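Alginate lyase A1-II' (Sphingomonas sp. A1, PDB 2CWS) probably depolymerises the polysaccharide alginate by lyase cleavage, as a catalytic domain of polysaccharide lyase family 7. Local coordinates at residues Thr119-Ala127 / Met136-Gly144; Asp44-Thr55 / Thr210-Tyr221. All coordinates share one frame; numbering follows the deposited sequence. Where two conformers were deposited one is given.

Interaction 1 of 2, residues Thr119-Ala127 / Met136-Gly144; sequences TNAPPLVKA and MQVKQNSDG
Lys-139 lies along Pro-122 and Pro-123, just ahead of the corner at Leu-124. Its first torsion sets CG anti to the backbone N (chi1 -169°), and the chain then runs out extended past the prolines. Its CD comes 3.5 Å from Pro-122 CB and also touches the carbonyl oxygen of Pro-123. A bend at the last torsion (chi4 -51°) turns the ammonium group back into its own loop, where NZ donates to Asn-141 O and to Asp-143 O, both at 2.8 Å. Those two bonds close the 140-143 loop round the lysine tip, and the ring of Pro-122 rests on the loop with CD 3.5 Å from Ser-142 O.

Beyond the corner the strands pair regularly and antiparallel. Lys-139 N donates to Leu-124 O, and Lys-126 and Gln-137 exchange two backbone bonds. One side of this ribbon carries Val-125, Ala-127, Met-136 and Val-138. At the corner, Leu-124 runs alongside Val-138 in the same direction, CD1 of the leucine 4.1 Å from CG1 of the valine. Farther along the ribbon the sulfur of Met-136, whose chain is bent at chi2 and chi3, sits 3.6 Å from Ala-127 CB and also touches Val-125 CG1. The other side carries Lys-126 and Gln-137, which pass at a slant; the bent lysine brings CE within 4.0 Å of Gln-137 CB, while its NZ makes a salt bridge with Asp-148.

The pair is the hairpin of strands 120-130 and 133-139. Strand 106-114 flanks its first arm, where a classic beta bulge sets Leu-124 and Val-125 together opposite Ile-111. Strand 148-154 flanks the second arm, and Phe-186 of helix 186-189 packs on Leu-124.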
loop_
_atom_site.group_PDB
_atom_site.type_symbol
_atom_site.label_atom_id
_atom_site.label_comp_id
_atom_site.label_asym_id
_atom_site.label_seq_id
_atom_site.Cartn_x
_atom_site.Cartn_y
_atom_site.Cartn_z
ATOM N N THR A 119 -14.463 -10.689 2.977
ATOM C CA THR A 119 -14.587 -9.879 4.213
ATOM C C THR A 119 -13.218 -9.520 4.724
ATOM O O THR A 119 -12.161 -10.104 4.444
ATOM C CB THR A 119 -15.479 -10.559 5.263
ATOM O OG1 THR A 119 -14.914 -11.817 5.611
ATOM C CG2 THR A 119 -16.881 -10.799 4.709
ATOM N N ASN A 120 -13.135 -8.449 5.500
ATOM C CA ASN A 120 -11.867 -7.901 5.910
ATOM C C ASN A 120 -11.094 -8.877 6.825
ATOM O O ASN A 120 -11.580 -9.752 7.551
ATOM C CB ASN A 120 -12.011 -6.490 6.500
ATOM C CG ASN A 120 -10.651 -5.807 6.760
ATOM O OD1 ASN A 120 -9.890 -5.490 5.828
ATOM N ND2 ASN A 120 -10.285 -5.562 8.022
ATOM N N ALA A 121 -9.802 -8.678 6.711
ATOM C CA ALA A 121 -8.801 -9.401 7.544
ATOM C C ALA A 121 -7.647 -8.462 7.757
ATOM O O ALA A 121 -7.624 -7.349 7.177
ATOM C CB ALA A 121 -8.448 -10.696 6.878
ATOM N N PRO A 122 -6.691 -8.781 8.626
ATOM C CA PRO A 122 -5.649 -7.801 8.938
ATOM C C PRO A 122 -4.691 -7.522 7.800
ATOM O O PRO A 122 -4.485 -8.371 6.939
ATOM C CB PRO A 122 -4.871 -8.461 10.118
ATOM C CG PRO A 122 -5.900 -9.424 10.699
ATOM C CD PRO A 122 -6.620 -9.971 9.503
ATOM N N PRO A 123 -4.049 -6.373 7.929
ATOM C CA PRO A 123 -2.859 -6.155 7.052
ATOM C C PRO A 123 -1.834 -7.214 7.419
ATOM O O PRO A 123 -1.770 -7.641 8.562
ATOM C CB PRO A 123 -2.360 -4.779 7.408
ATOM C CG PRO A 123 -3.097 -4.369 8.626
ATOM C CD PRO A 123 -4.258 -5.285 8.884
ATOM N N LEU A 124 -1.037 -7.569 6.406
ATOM C CA LEU A 124 0.142 -8.411 6.642
ATOM C C LEU A 124 1.443 -7.605 6.649
ATOM O O LEU A 124 2.228 -7.720 7.582
ATOM C CB LEU A 124 0.230 -9.499 5.561
ATOM C CG LEU A 124 1.517 -10.378 5.655
ATOM C CD1 LEU A 124 1.500 -11.214 6.950
ATOM C CD2 LEU A 124 1.642 -11.249 4.417
ATOM N N VAL A 125 1.677 -6.799 5.617
ATOM C CA VAL A 125 2.874 -5.947 5.546
ATOM C C VAL A 125 2.414 -4.507 5.447
ATOM O O VAL A 125 1.559 -4.204 4.608
ATOM C CB VAL A 125 3.777 -6.299 4.356
ATOM C CG1 VAL A 125 4.989 -5.354 4.321
ATOM C CG2 VAL A 125 4.186 -7.782 4.400
ATOM N N LYS A 126 3.009 -3.638 6.233
ATOM C CA LYS A 126 2.792 -2.200 6.157
ATOM C C LYS A 126 4.111 -1.486 6.032
ATOM O O LYS A 126 4.990 -1.646 6.900
ATOM C CB LYS A 126 2.069 -1.669 7.417
ATOM C CG LYS A 126 0.735 -2.397 7.661
ATOM C CD LYS A 126 0.224 -2.210 9.112
ATOM C CE LYS A 126 1.072 -3.102 10.064
ATOM N NZ LYS A 126 0.557 -2.939 11.465
ATOM N N ALA A 127 4.297 -0.713 4.958
ATOM C CA ALA A 127 5.535 0.047 4.745
ATOM C C ALA A 127 5.321 1.422 5.339
ATOM O O ALA A 127 4.653 2.271 4.738
ATOM C CB ALA A 127 5.872 0.061 3.259
ATOM N N MET A 136 9.285 -1.616 7.589
ATOM C CA MET A 136 8.420 -2.624 6.964
ATOM C C MET A 136 7.910 -3.534 8.052
ATOM O O MET A 136 8.610 -4.448 8.502
ATOM C CB MET A 136 9.287 -3.561 6.089
ATOM C CG MET A 136 9.569 -2.872 4.771
ATOM S SD MET A 136 8.132 -2.755 3.694
ATOM C CE MET A 136 8.993 -2.923 2.139
ATOM N N GLN A 137 6.708 -3.291 8.501
ATOM C CA GLN A 137 6.099 -4.012 9.622
ATOM C C GLN A 137 5.376 -5.236 9.070
ATOM O O GLN A 137 4.604 -5.126 8.124
ATOM C CB GLN A 137 5.088 -3.096 10.333
ATOM C CG GLN A 137 5.786 -1.883 10.934
ATOM C CD GLN A 137 4.882 -0.894 11.664
ATOM O OE1 GLN A 137 5.390 0.098 12.273
ATOM N NE2 GLN A 137 3.618 -1.056 11.634
ATOM N N VAL A 138 5.650 -6.388 9.672
ATOM C CA VAL A 138 4.973 -7.637 9.260
ATOM C C VAL A 138 4.187 -8.149 10.439
ATOM O O VAL A 138 4.752 -8.425 11.527
ATOM C CB VAL A 138 5.965 -8.703 8.746
ATOM C CG1 VAL A 138 5.199 -9.911 8.253
ATOM C CG2 VAL A 138 6.855 -8.141 7.633
ATOM N N LYS A 139 2.891 -8.278 10.289
ATOM C CA LYS A 139 2.073 -8.726 11.389
ATOM C C LYS A 139 2.415 -10.156 11.752
ATOM O O LYS A 139 2.677 -10.978 10.878
ATOM C CB LYS A 139 0.599 -8.586 10.971
ATOM C CG LYS A 139 -0.344 -8.776 12.178
ATOM C CD LYS A 139 -1.800 -8.575 11.846
ATOM C CE LYS A 139 -2.706 -8.385 13.038
ATOM N NZ LYS A 139 -2.546 -9.440 14.099
ATOM N N GLN A 140 2.421 -10.472 13.052
ATOM C CA GLN A 140 2.752 -11.818 13.487
ATOM C C GLN A 140 1.638 -12.829 13.176
ATOM O O GLN A 140 1.886 -13.841 12.515
ATOM C CB GLN A 140 3.014 -11.852 15.029
ATOM C CG GLN A 140 4.377 -11.155 15.323
ATOM C CD GLN A 140 4.671 -11.110 16.798
ATOM O OE1 GLN A 140 5.818 -11.411 17.197
ATOM N NE2 GLN A 140 3.702 -10.816 17.630
ATOM N N ASN A 141 0.414 -12.529 13.662
ATOM C CA ASN A 141 -0.650 -13.511 13.644
ATOM C C ASN A 141 -1.818 -13.045 12.762
ATOM O O ASN A 141 -2.082 -11.830 12.657
ATOM C CB ASN A 141 -1.207 -13.717 15.053
ATOM C CG ASN A 141 -0.151 -14.325 15.972
ATOM O OD1 ASN A 141 0.796 -14.977 15.510
ATOM N ND2 ASN A 141 -0.404 -14.020 17.235
ATOM N N SER A 142 -2.494 -14.034 12.174
ATOM C CA SER A 142 -3.565 -13.776 11.199
ATOM C C SER A 142 -4.865 -13.305 11.817
ATOM O O SER A 142 -5.770 -12.981 11.072
ATOM C CB SER A 142 -3.817 -15.057 10.393
ATOM O OG SER A 142 -4.333 -16.095 11.226
ATOM N N ASP A 143 -5.011 -13.300 13.130
ATOM C CA ASP A 143 -6.173 -12.866 13.836
ATOM C C ASP A 143 -5.883 -11.571 14.618
ATOM O O ASP A 143 -4.967 -10.818 14.215
ATOM C CB ASP A 143 -6.645 -14.019 14.714
ATOM C CG ASP A 143 -5.689 -14.448 15.790
ATOM O OD1 ASP A 143 -6.027 -15.391 16.561
ATOM O OD2 ASP A 143 -4.650 -13.775 15.867
ATOM N N GLY A 144 -6.620 -11.356 15.694
ATOM C CA GLY A 144 -6.449 -10.192 16.535
ATOM C C GLY A 144 -5.503 -10.374 17.711
ATOM O O GLY A 144 -5.575 -9.720 18.763
#

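Interaction 2 of 2, residues Asp44-Thr55 / Thr210-Tyr221; sequences DTDGAMTFWAPT and TSTGGSAIAKLY
Leu-220 fills the apolar centre between Met-49 and Phe-51. Its CD1 is 3.8 Å from Phe-51 CE2 and 4.0 Å from Met-49 CE; the methionine lies alongside the leucine, whereas the phenylalanine slants across it. Strand 67-72 receives both residues of the first strand through Leu-70, and Phe-41 meets the Phe-51 ring edge-to-face.

On the reverse side of the ribbon, Thr-50 CG2 touches Ile-217 CG2 at 3.5 Å, and Ile-217 CG1 lies at the edge of the Trp-52 indole, in its plane. Indole NE1 reaches on to Ser-215 OG in a weak hydrogen bond. Beyond Pro-54, where the strand ends, Thr-55 OG1 donates to Thr-210 O (2.7 Å), and a water links the same hydroxyl to Ser-211 O and Gly-214 N.

The other end is charged. Lys-219 starts with CG beside the backbone N (chi1 -77°), then runs extended past Thr-50 and Ala-48. Its NZ thereby reaches salt bridges with Asp-44 OD2 (2.8 Å) and Asp-46 OD2 (2.9 Å). Tyr-221 OH donates to that same Asp-46 oxygen from the opposite face of the carboxylate, whose plane stands 73° from the ring. OD1 of Asp-46 takes the N-H of Ala-48 in an Asx turn, holding the carboxylate from its second oxygen, and Ala-48 CB makes a CH-pi contact over the tyrosine ring.

Met-49/Leu-220, Phe-51/Ala-218 and Ala-53/Ala-216 are the hydrogen-bonded pairs of this antiparallel ladder. Its sheet packs face to face on strands 67-72 and 204-206 of the other, as expected for the beta-sandwich of the concanavalin clan.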
loop_
_atom_site.group_PDB
_atom_site.type_symbol
_atom_site.label_atom_id
_atom_site.label_comp_id
_atom_site.label_asym_id
_atom_site.label_seq_id
_atom_site.Cartn_x
_atom_site.Cartn_y
_atom_site.Cartn_z
ATOM N N ASP A 44 2.255 14.944 -11.275
ATOM C CA ASP A 44 2.986 16.185 -11.021
ATOM C C ASP A 44 3.878 16.513 -12.199
ATOM O O ASP A 44 4.002 15.757 -13.163
ATOM C CB ASP A 44 3.723 16.082 -9.679
ATOM C CG ASP A 44 3.955 17.407 -9.014
ATOM O OD1 ASP A 44 3.641 18.464 -9.584
ATOM O OD2 ASP A 44 4.432 17.376 -7.857
ATOM N N THR A 45 4.524 17.669 -12.111
ATOM C CA THR A 45 5.357 18.105 -13.253
ATOM C C THR A 45 6.556 17.196 -13.514
ATOM O O THR A 45 7.127 17.266 -14.623
ATOM C CB THR A 45 5.830 19.544 -12.973
ATOM O OG1 THR A 45 6.566 19.580 -11.749
ATOM C CG2 THR A 45 4.673 20.522 -12.880
ATOM N N ASP A 46 6.958 16.412 -12.530
ATOM C CA ASP A 46 8.044 15.445 -12.677
ATOM C C ASP A 46 7.546 14.097 -13.179
ATOM O O ASP A 46 8.354 13.178 -13.199
ATOM C CB ASP A 46 8.792 15.275 -11.345
ATOM C CG ASP A 46 7.924 14.735 -10.226
ATOM O OD1 ASP A 46 6.731 14.463 -10.420
ATOM O OD2 ASP A 46 8.470 14.592 -9.094
ATOM N N GLY A 47 6.272 14.020 -13.602
ATOM C CA GLY A 47 5.723 12.765 -14.100
ATOM C C GLY A 47 5.214 11.837 -13.013
ATOM O O GLY A 47 4.634 10.789 -13.348
ATOM N N ALA A 48 5.427 12.154 -11.747
ATOM C CA ALA A 48 5.019 11.181 -10.719
ATOM C C ALA A 48 3.524 11.091 -10.594
ATOM O O ALA A 48 2.797 12.079 -10.648
ATOM C CB ALA A 48 5.533 11.619 -9.336
ATOM N N MET A 49 3.074 9.840 -10.339
ATOM C CA MET A 49 1.696 9.612 -9.859
ATOM C C MET A 49 1.692 10.054 -8.388
ATOM O O MET A 49 2.441 9.503 -7.561
ATOM C CB MET A 49 1.335 8.162 -10.041
ATOM C CG MET A 49 0.020 7.728 -9.410
ATOM S SD MET A 49 -0.570 6.139 -9.982
ATOM C CE MET A 49 0.799 5.069 -9.566
ATOM N N THR A 50 0.863 11.054 -8.075
ATOM C CA THR A 50 0.949 11.794 -6.828
ATOM C C THR A 50 -0.363 11.628 -6.079
ATOM O O THR A 50 -1.443 11.877 -6.636
ATOM C CB THR A 50 1.248 13.262 -7.156
ATOM O OG1 THR A 50 2.416 13.352 -7.937
ATOM C CG2 THR A 50 1.527 14.032 -5.829
ATOM N N PHE A 51 -0.243 11.251 -4.811
ATOM C CA PHE A 51 -1.382 10.950 -3.936
ATOM C C PHE A 51 -1.413 11.981 -2.826
ATOM O O PHE A 51 -0.416 12.098 -2.066
ATOM C CB PHE A 51 -1.201 9.575 -3.281
ATOM C CG PHE A 51 -1.072 8.420 -4.269
ATOM C CD1 PHE A 51 -2.202 7.675 -4.615
ATOM C CD2 PHE A 51 0.157 8.083 -4.800
ATOM C CE1 PHE A 51 -2.076 6.585 -5.451
ATOM C CE2 PHE A 51 0.273 6.999 -5.661
ATOM C CZ PHE A 51 -0.843 6.229 -5.976
ATOM N N TRP A 52 -2.518 12.722 -2.702
ATOM C CA TRP A 52 -2.668 13.726 -1.651
ATOM C C TRP A 52 -3.876 13.360 -0.784
ATOM O O TRP A 52 -4.935 13.003 -1.327
ATOM C CB TRP A 52 -2.847 15.157 -2.278
ATOM C CG TRP A 52 -3.149 16.145 -1.174
ATOM C CD1 TRP A 52 -2.195 16.689 -0.328
ATOM C CD2 TRP A 52 -4.402 16.680 -0.730
ATOM N NE1 TRP A 52 -2.789 17.518 0.576
ATOM C CE2 TRP A 52 -4.173 17.533 0.347
ATOM C CE3 TRP A 52 -5.743 16.511 -1.212
ATOM C CZ2 TRP A 52 -5.165 18.232 1.029
ATOM C CZ3 TRP A 52 -6.742 17.208 -0.540
ATOM C CH2 TRP A 52 -6.451 18.062 0.555
ATOM N N ALA A 53 -3.708 13.447 0.534
ATOM C CA ALA A 53 -4.851 13.164 1.419
ATOM C C ALA A 53 -4.746 14.029 2.666
ATOM O O ALA A 53 -3.676 14.087 3.289
ATOM C CB ALA A 53 -4.901 11.694 1.844
ATOM N N PRO A 54 -5.826 14.670 3.067
ATOM C CA PRO A 54 -5.867 15.464 4.296
ATOM C C PRO A 54 -6.174 14.599 5.502
ATOM O O PRO A 54 -6.893 13.596 5.427
ATOM C CB PRO A 54 -7.029 16.445 4.016
ATOM C CG PRO A 54 -7.990 15.609 3.206
ATOM C CD PRO A 54 -7.136 14.748 2.300
ATOM N N THR A 55 -5.698 15.041 6.675
ATOM C CA THR A 55 -5.903 14.264 7.910
ATOM C C THR A 55 -7.370 14.212 8.323
ATOM O O THR A 55 -7.728 13.276 9.064
ATOM C CB THR A 55 -5.060 14.788 9.095
ATOM O OG1 THR A 55 -5.463 16.134 9.390
ATOM C CG2 THR A 55 -3.570 14.752 8.723
ATOM N N THR A 210 -6.049 13.852 12.878
ATOM C CA THR A 210 -6.356 14.944 13.778
ATOM C C THR A 210 -6.894 16.153 13.034
ATOM O O THR A 210 -6.694 16.381 11.813
ATOM C CB THR A 210 -5.113 15.366 14.569
ATOM O OG1 THR A 210 -4.146 15.937 13.669
ATOM C CG2 THR A 210 -4.465 14.199 15.355
ATOM N N SER A 211 -7.565 17.012 13.786
ATOM C CA SER A 211 -8.109 18.230 13.194
ATOM C C SER A 211 -7.106 19.117 12.491
ATOM O O SER A 211 -7.421 19.660 11.408
ATOM C CB SER A 211 -8.698 19.151 14.315
ATOM O OG SER A 211 -9.779 18.430 14.849
ATOM N N THR A 212 -5.900 19.352 13.057
ATOM C CA THR A 212 -4.991 20.328 12.456
ATOM C C THR A 212 -3.750 19.606 11.895
ATOM O O THR A 212 -2.775 20.290 11.584
ATOM C CB THR A 212 -4.527 21.394 13.418
ATOM O OG1 THR A 212 -3.685 20.780 14.419
ATOM C CG2 THR A 212 -5.721 22.035 14.130
ATOM N N GLY A 213 -3.846 18.267 11.714
ATOM C CA GLY A 213 -2.639 17.578 11.262
ATOM C C GLY A 213 -2.224 17.852 9.825
ATOM O O GLY A 213 -1.143 17.392 9.445
ATOM N N GLY A 214 -3.024 18.538 9.043
ATOM C CA GLY A 214 -2.596 18.938 7.718
ATOM C C GLY A 214 -2.857 17.872 6.668
ATOM O O GLY A 214 -4.031 17.443 6.519
ATOM N N SER A 215 -1.827 17.437 5.991
ATOM C CA SER A 215 -2.070 16.489 4.875
ATOM C C SER A 215 -0.709 15.918 4.444
ATOM O O SER A 215 0.339 16.449 4.790
ATOM C CB SER A 215 -2.746 17.188 3.705
ATOM O OG SER A 215 -1.920 18.217 3.134
ATOM N N ALA A 216 -0.770 14.866 3.653
ATOM C CA ALA A 216 0.443 14.232 3.154
ATOM C C ALA A 216 0.407 14.109 1.633
ATOM O O ALA A 216 -0.666 14.079 1.013
ATOM C CB ALA A 216 0.608 12.829 3.748
ATOM N N ILE A 217 1.608 14.042 1.071
ATOM C CA ILE A 217 1.806 13.792 -0.358
ATOM C C ILE A 217 2.819 12.673 -0.501
ATOM O O ILE A 217 3.921 12.780 0.043
ATOM C CB ILE A 217 2.332 15.028 -1.092
ATOM C CG1 ILE A 217 1.370 16.226 -0.987
ATOM C CG2 ILE A 217 2.634 14.693 -2.550
ATOM C CD1 ILE A 217 1.988 17.555 -1.445
ATOM N N ALA A 218 2.453 11.651 -1.267
ATOM C CA ALA A 218 3.400 10.600 -1.645
ATOM C C ALA A 218 3.373 10.471 -3.164
ATOM O O ALA A 218 2.336 10.734 -3.793
ATOM C CB ALA A 218 3.047 9.251 -1.021
ATOM N N LYS A 219 4.513 10.077 -3.742
ATOM C CA LYS A 219 4.673 9.933 -5.160
ATOM C C LYS A 219 5.184 8.565 -5.547
ATOM O O LYS A 219 5.986 7.963 -4.792
ATOM C CB LYS A 219 5.737 10.953 -5.674
ATOM C CG LYS A 219 5.179 12.350 -5.766
ATOM C CD LYS A 219 6.244 13.351 -6.263
ATOM C CE LYS A 219 5.575 14.660 -6.668
ATOM N NZ LYS A 219 6.578 15.641 -7.228
ATOM N N LEU A 220 4.763 8.118 -6.724
ATOM C CA LEU A 220 5.327 6.923 -7.358
ATOM C C LEU A 220 5.791 7.308 -8.771
ATOM O O LEU A 220 5.106 7.995 -9.506
ATOM C CB LEU A 220 4.305 5.793 -7.436
ATOM C CG LEU A 220 3.875 5.221 -6.057
ATOM C CD1 LEU A 220 2.777 4.202 -6.223
ATOM C CD2 LEU A 220 5.053 4.611 -5.330
ATOM N N TYR A 221 6.974 6.748 -9.120
ATOM C CA TYR A 221 7.528 6.896 -10.468
ATOM C C TYR A 221 7.443 5.587 -11.246
ATOM O O TYR A 221 7.454 5.599 -12.463
ATOM C CB TYR A 221 9.013 7.326 -10.415
ATOM C CG TYR A 221 9.164 8.704 -9.791
ATOM C CD1 TYR A 221 9.467 8.821 -8.443
ATOM C CD2 TYR A 221 8.964 9.853 -10.532
ATOM C CE1 TYR A 221 9.587 10.050 -7.839
ATOM C CE2 TYR A 221 9.085 11.090 -9.917
ATOM C CZ TYR A 221 9.392 11.192 -8.598
ATOM O OH TYR A 221 9.536 12.412 -7.961
HETATM O O HOH W 1 7.152 17.697 -9.542
HETATM O O HOH W 2 -5.815 19.358 9.132
#

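Overall arrangement
Interactions 1 and 2 lie on opposite sides of the chain's centre, their own centres 24 Å apart and their nearest atoms about 9 Å apart, without touching. Each belongs to a different antiparallel sheet. Interaction 1 is a local hairpin between neighbouring strands 120-130 and 133-139, whereas interaction 2 joins strand 49-54, early in the chain, to strand 215-228 at its end. The hairpin is therefore nested inside the long loop closed by interaction 2. Strands 67-72 and 204-206 of the sheet that holds interaction 1 pack against residues of interaction 2, so the two contacts represent the two layers of one sandwich domain.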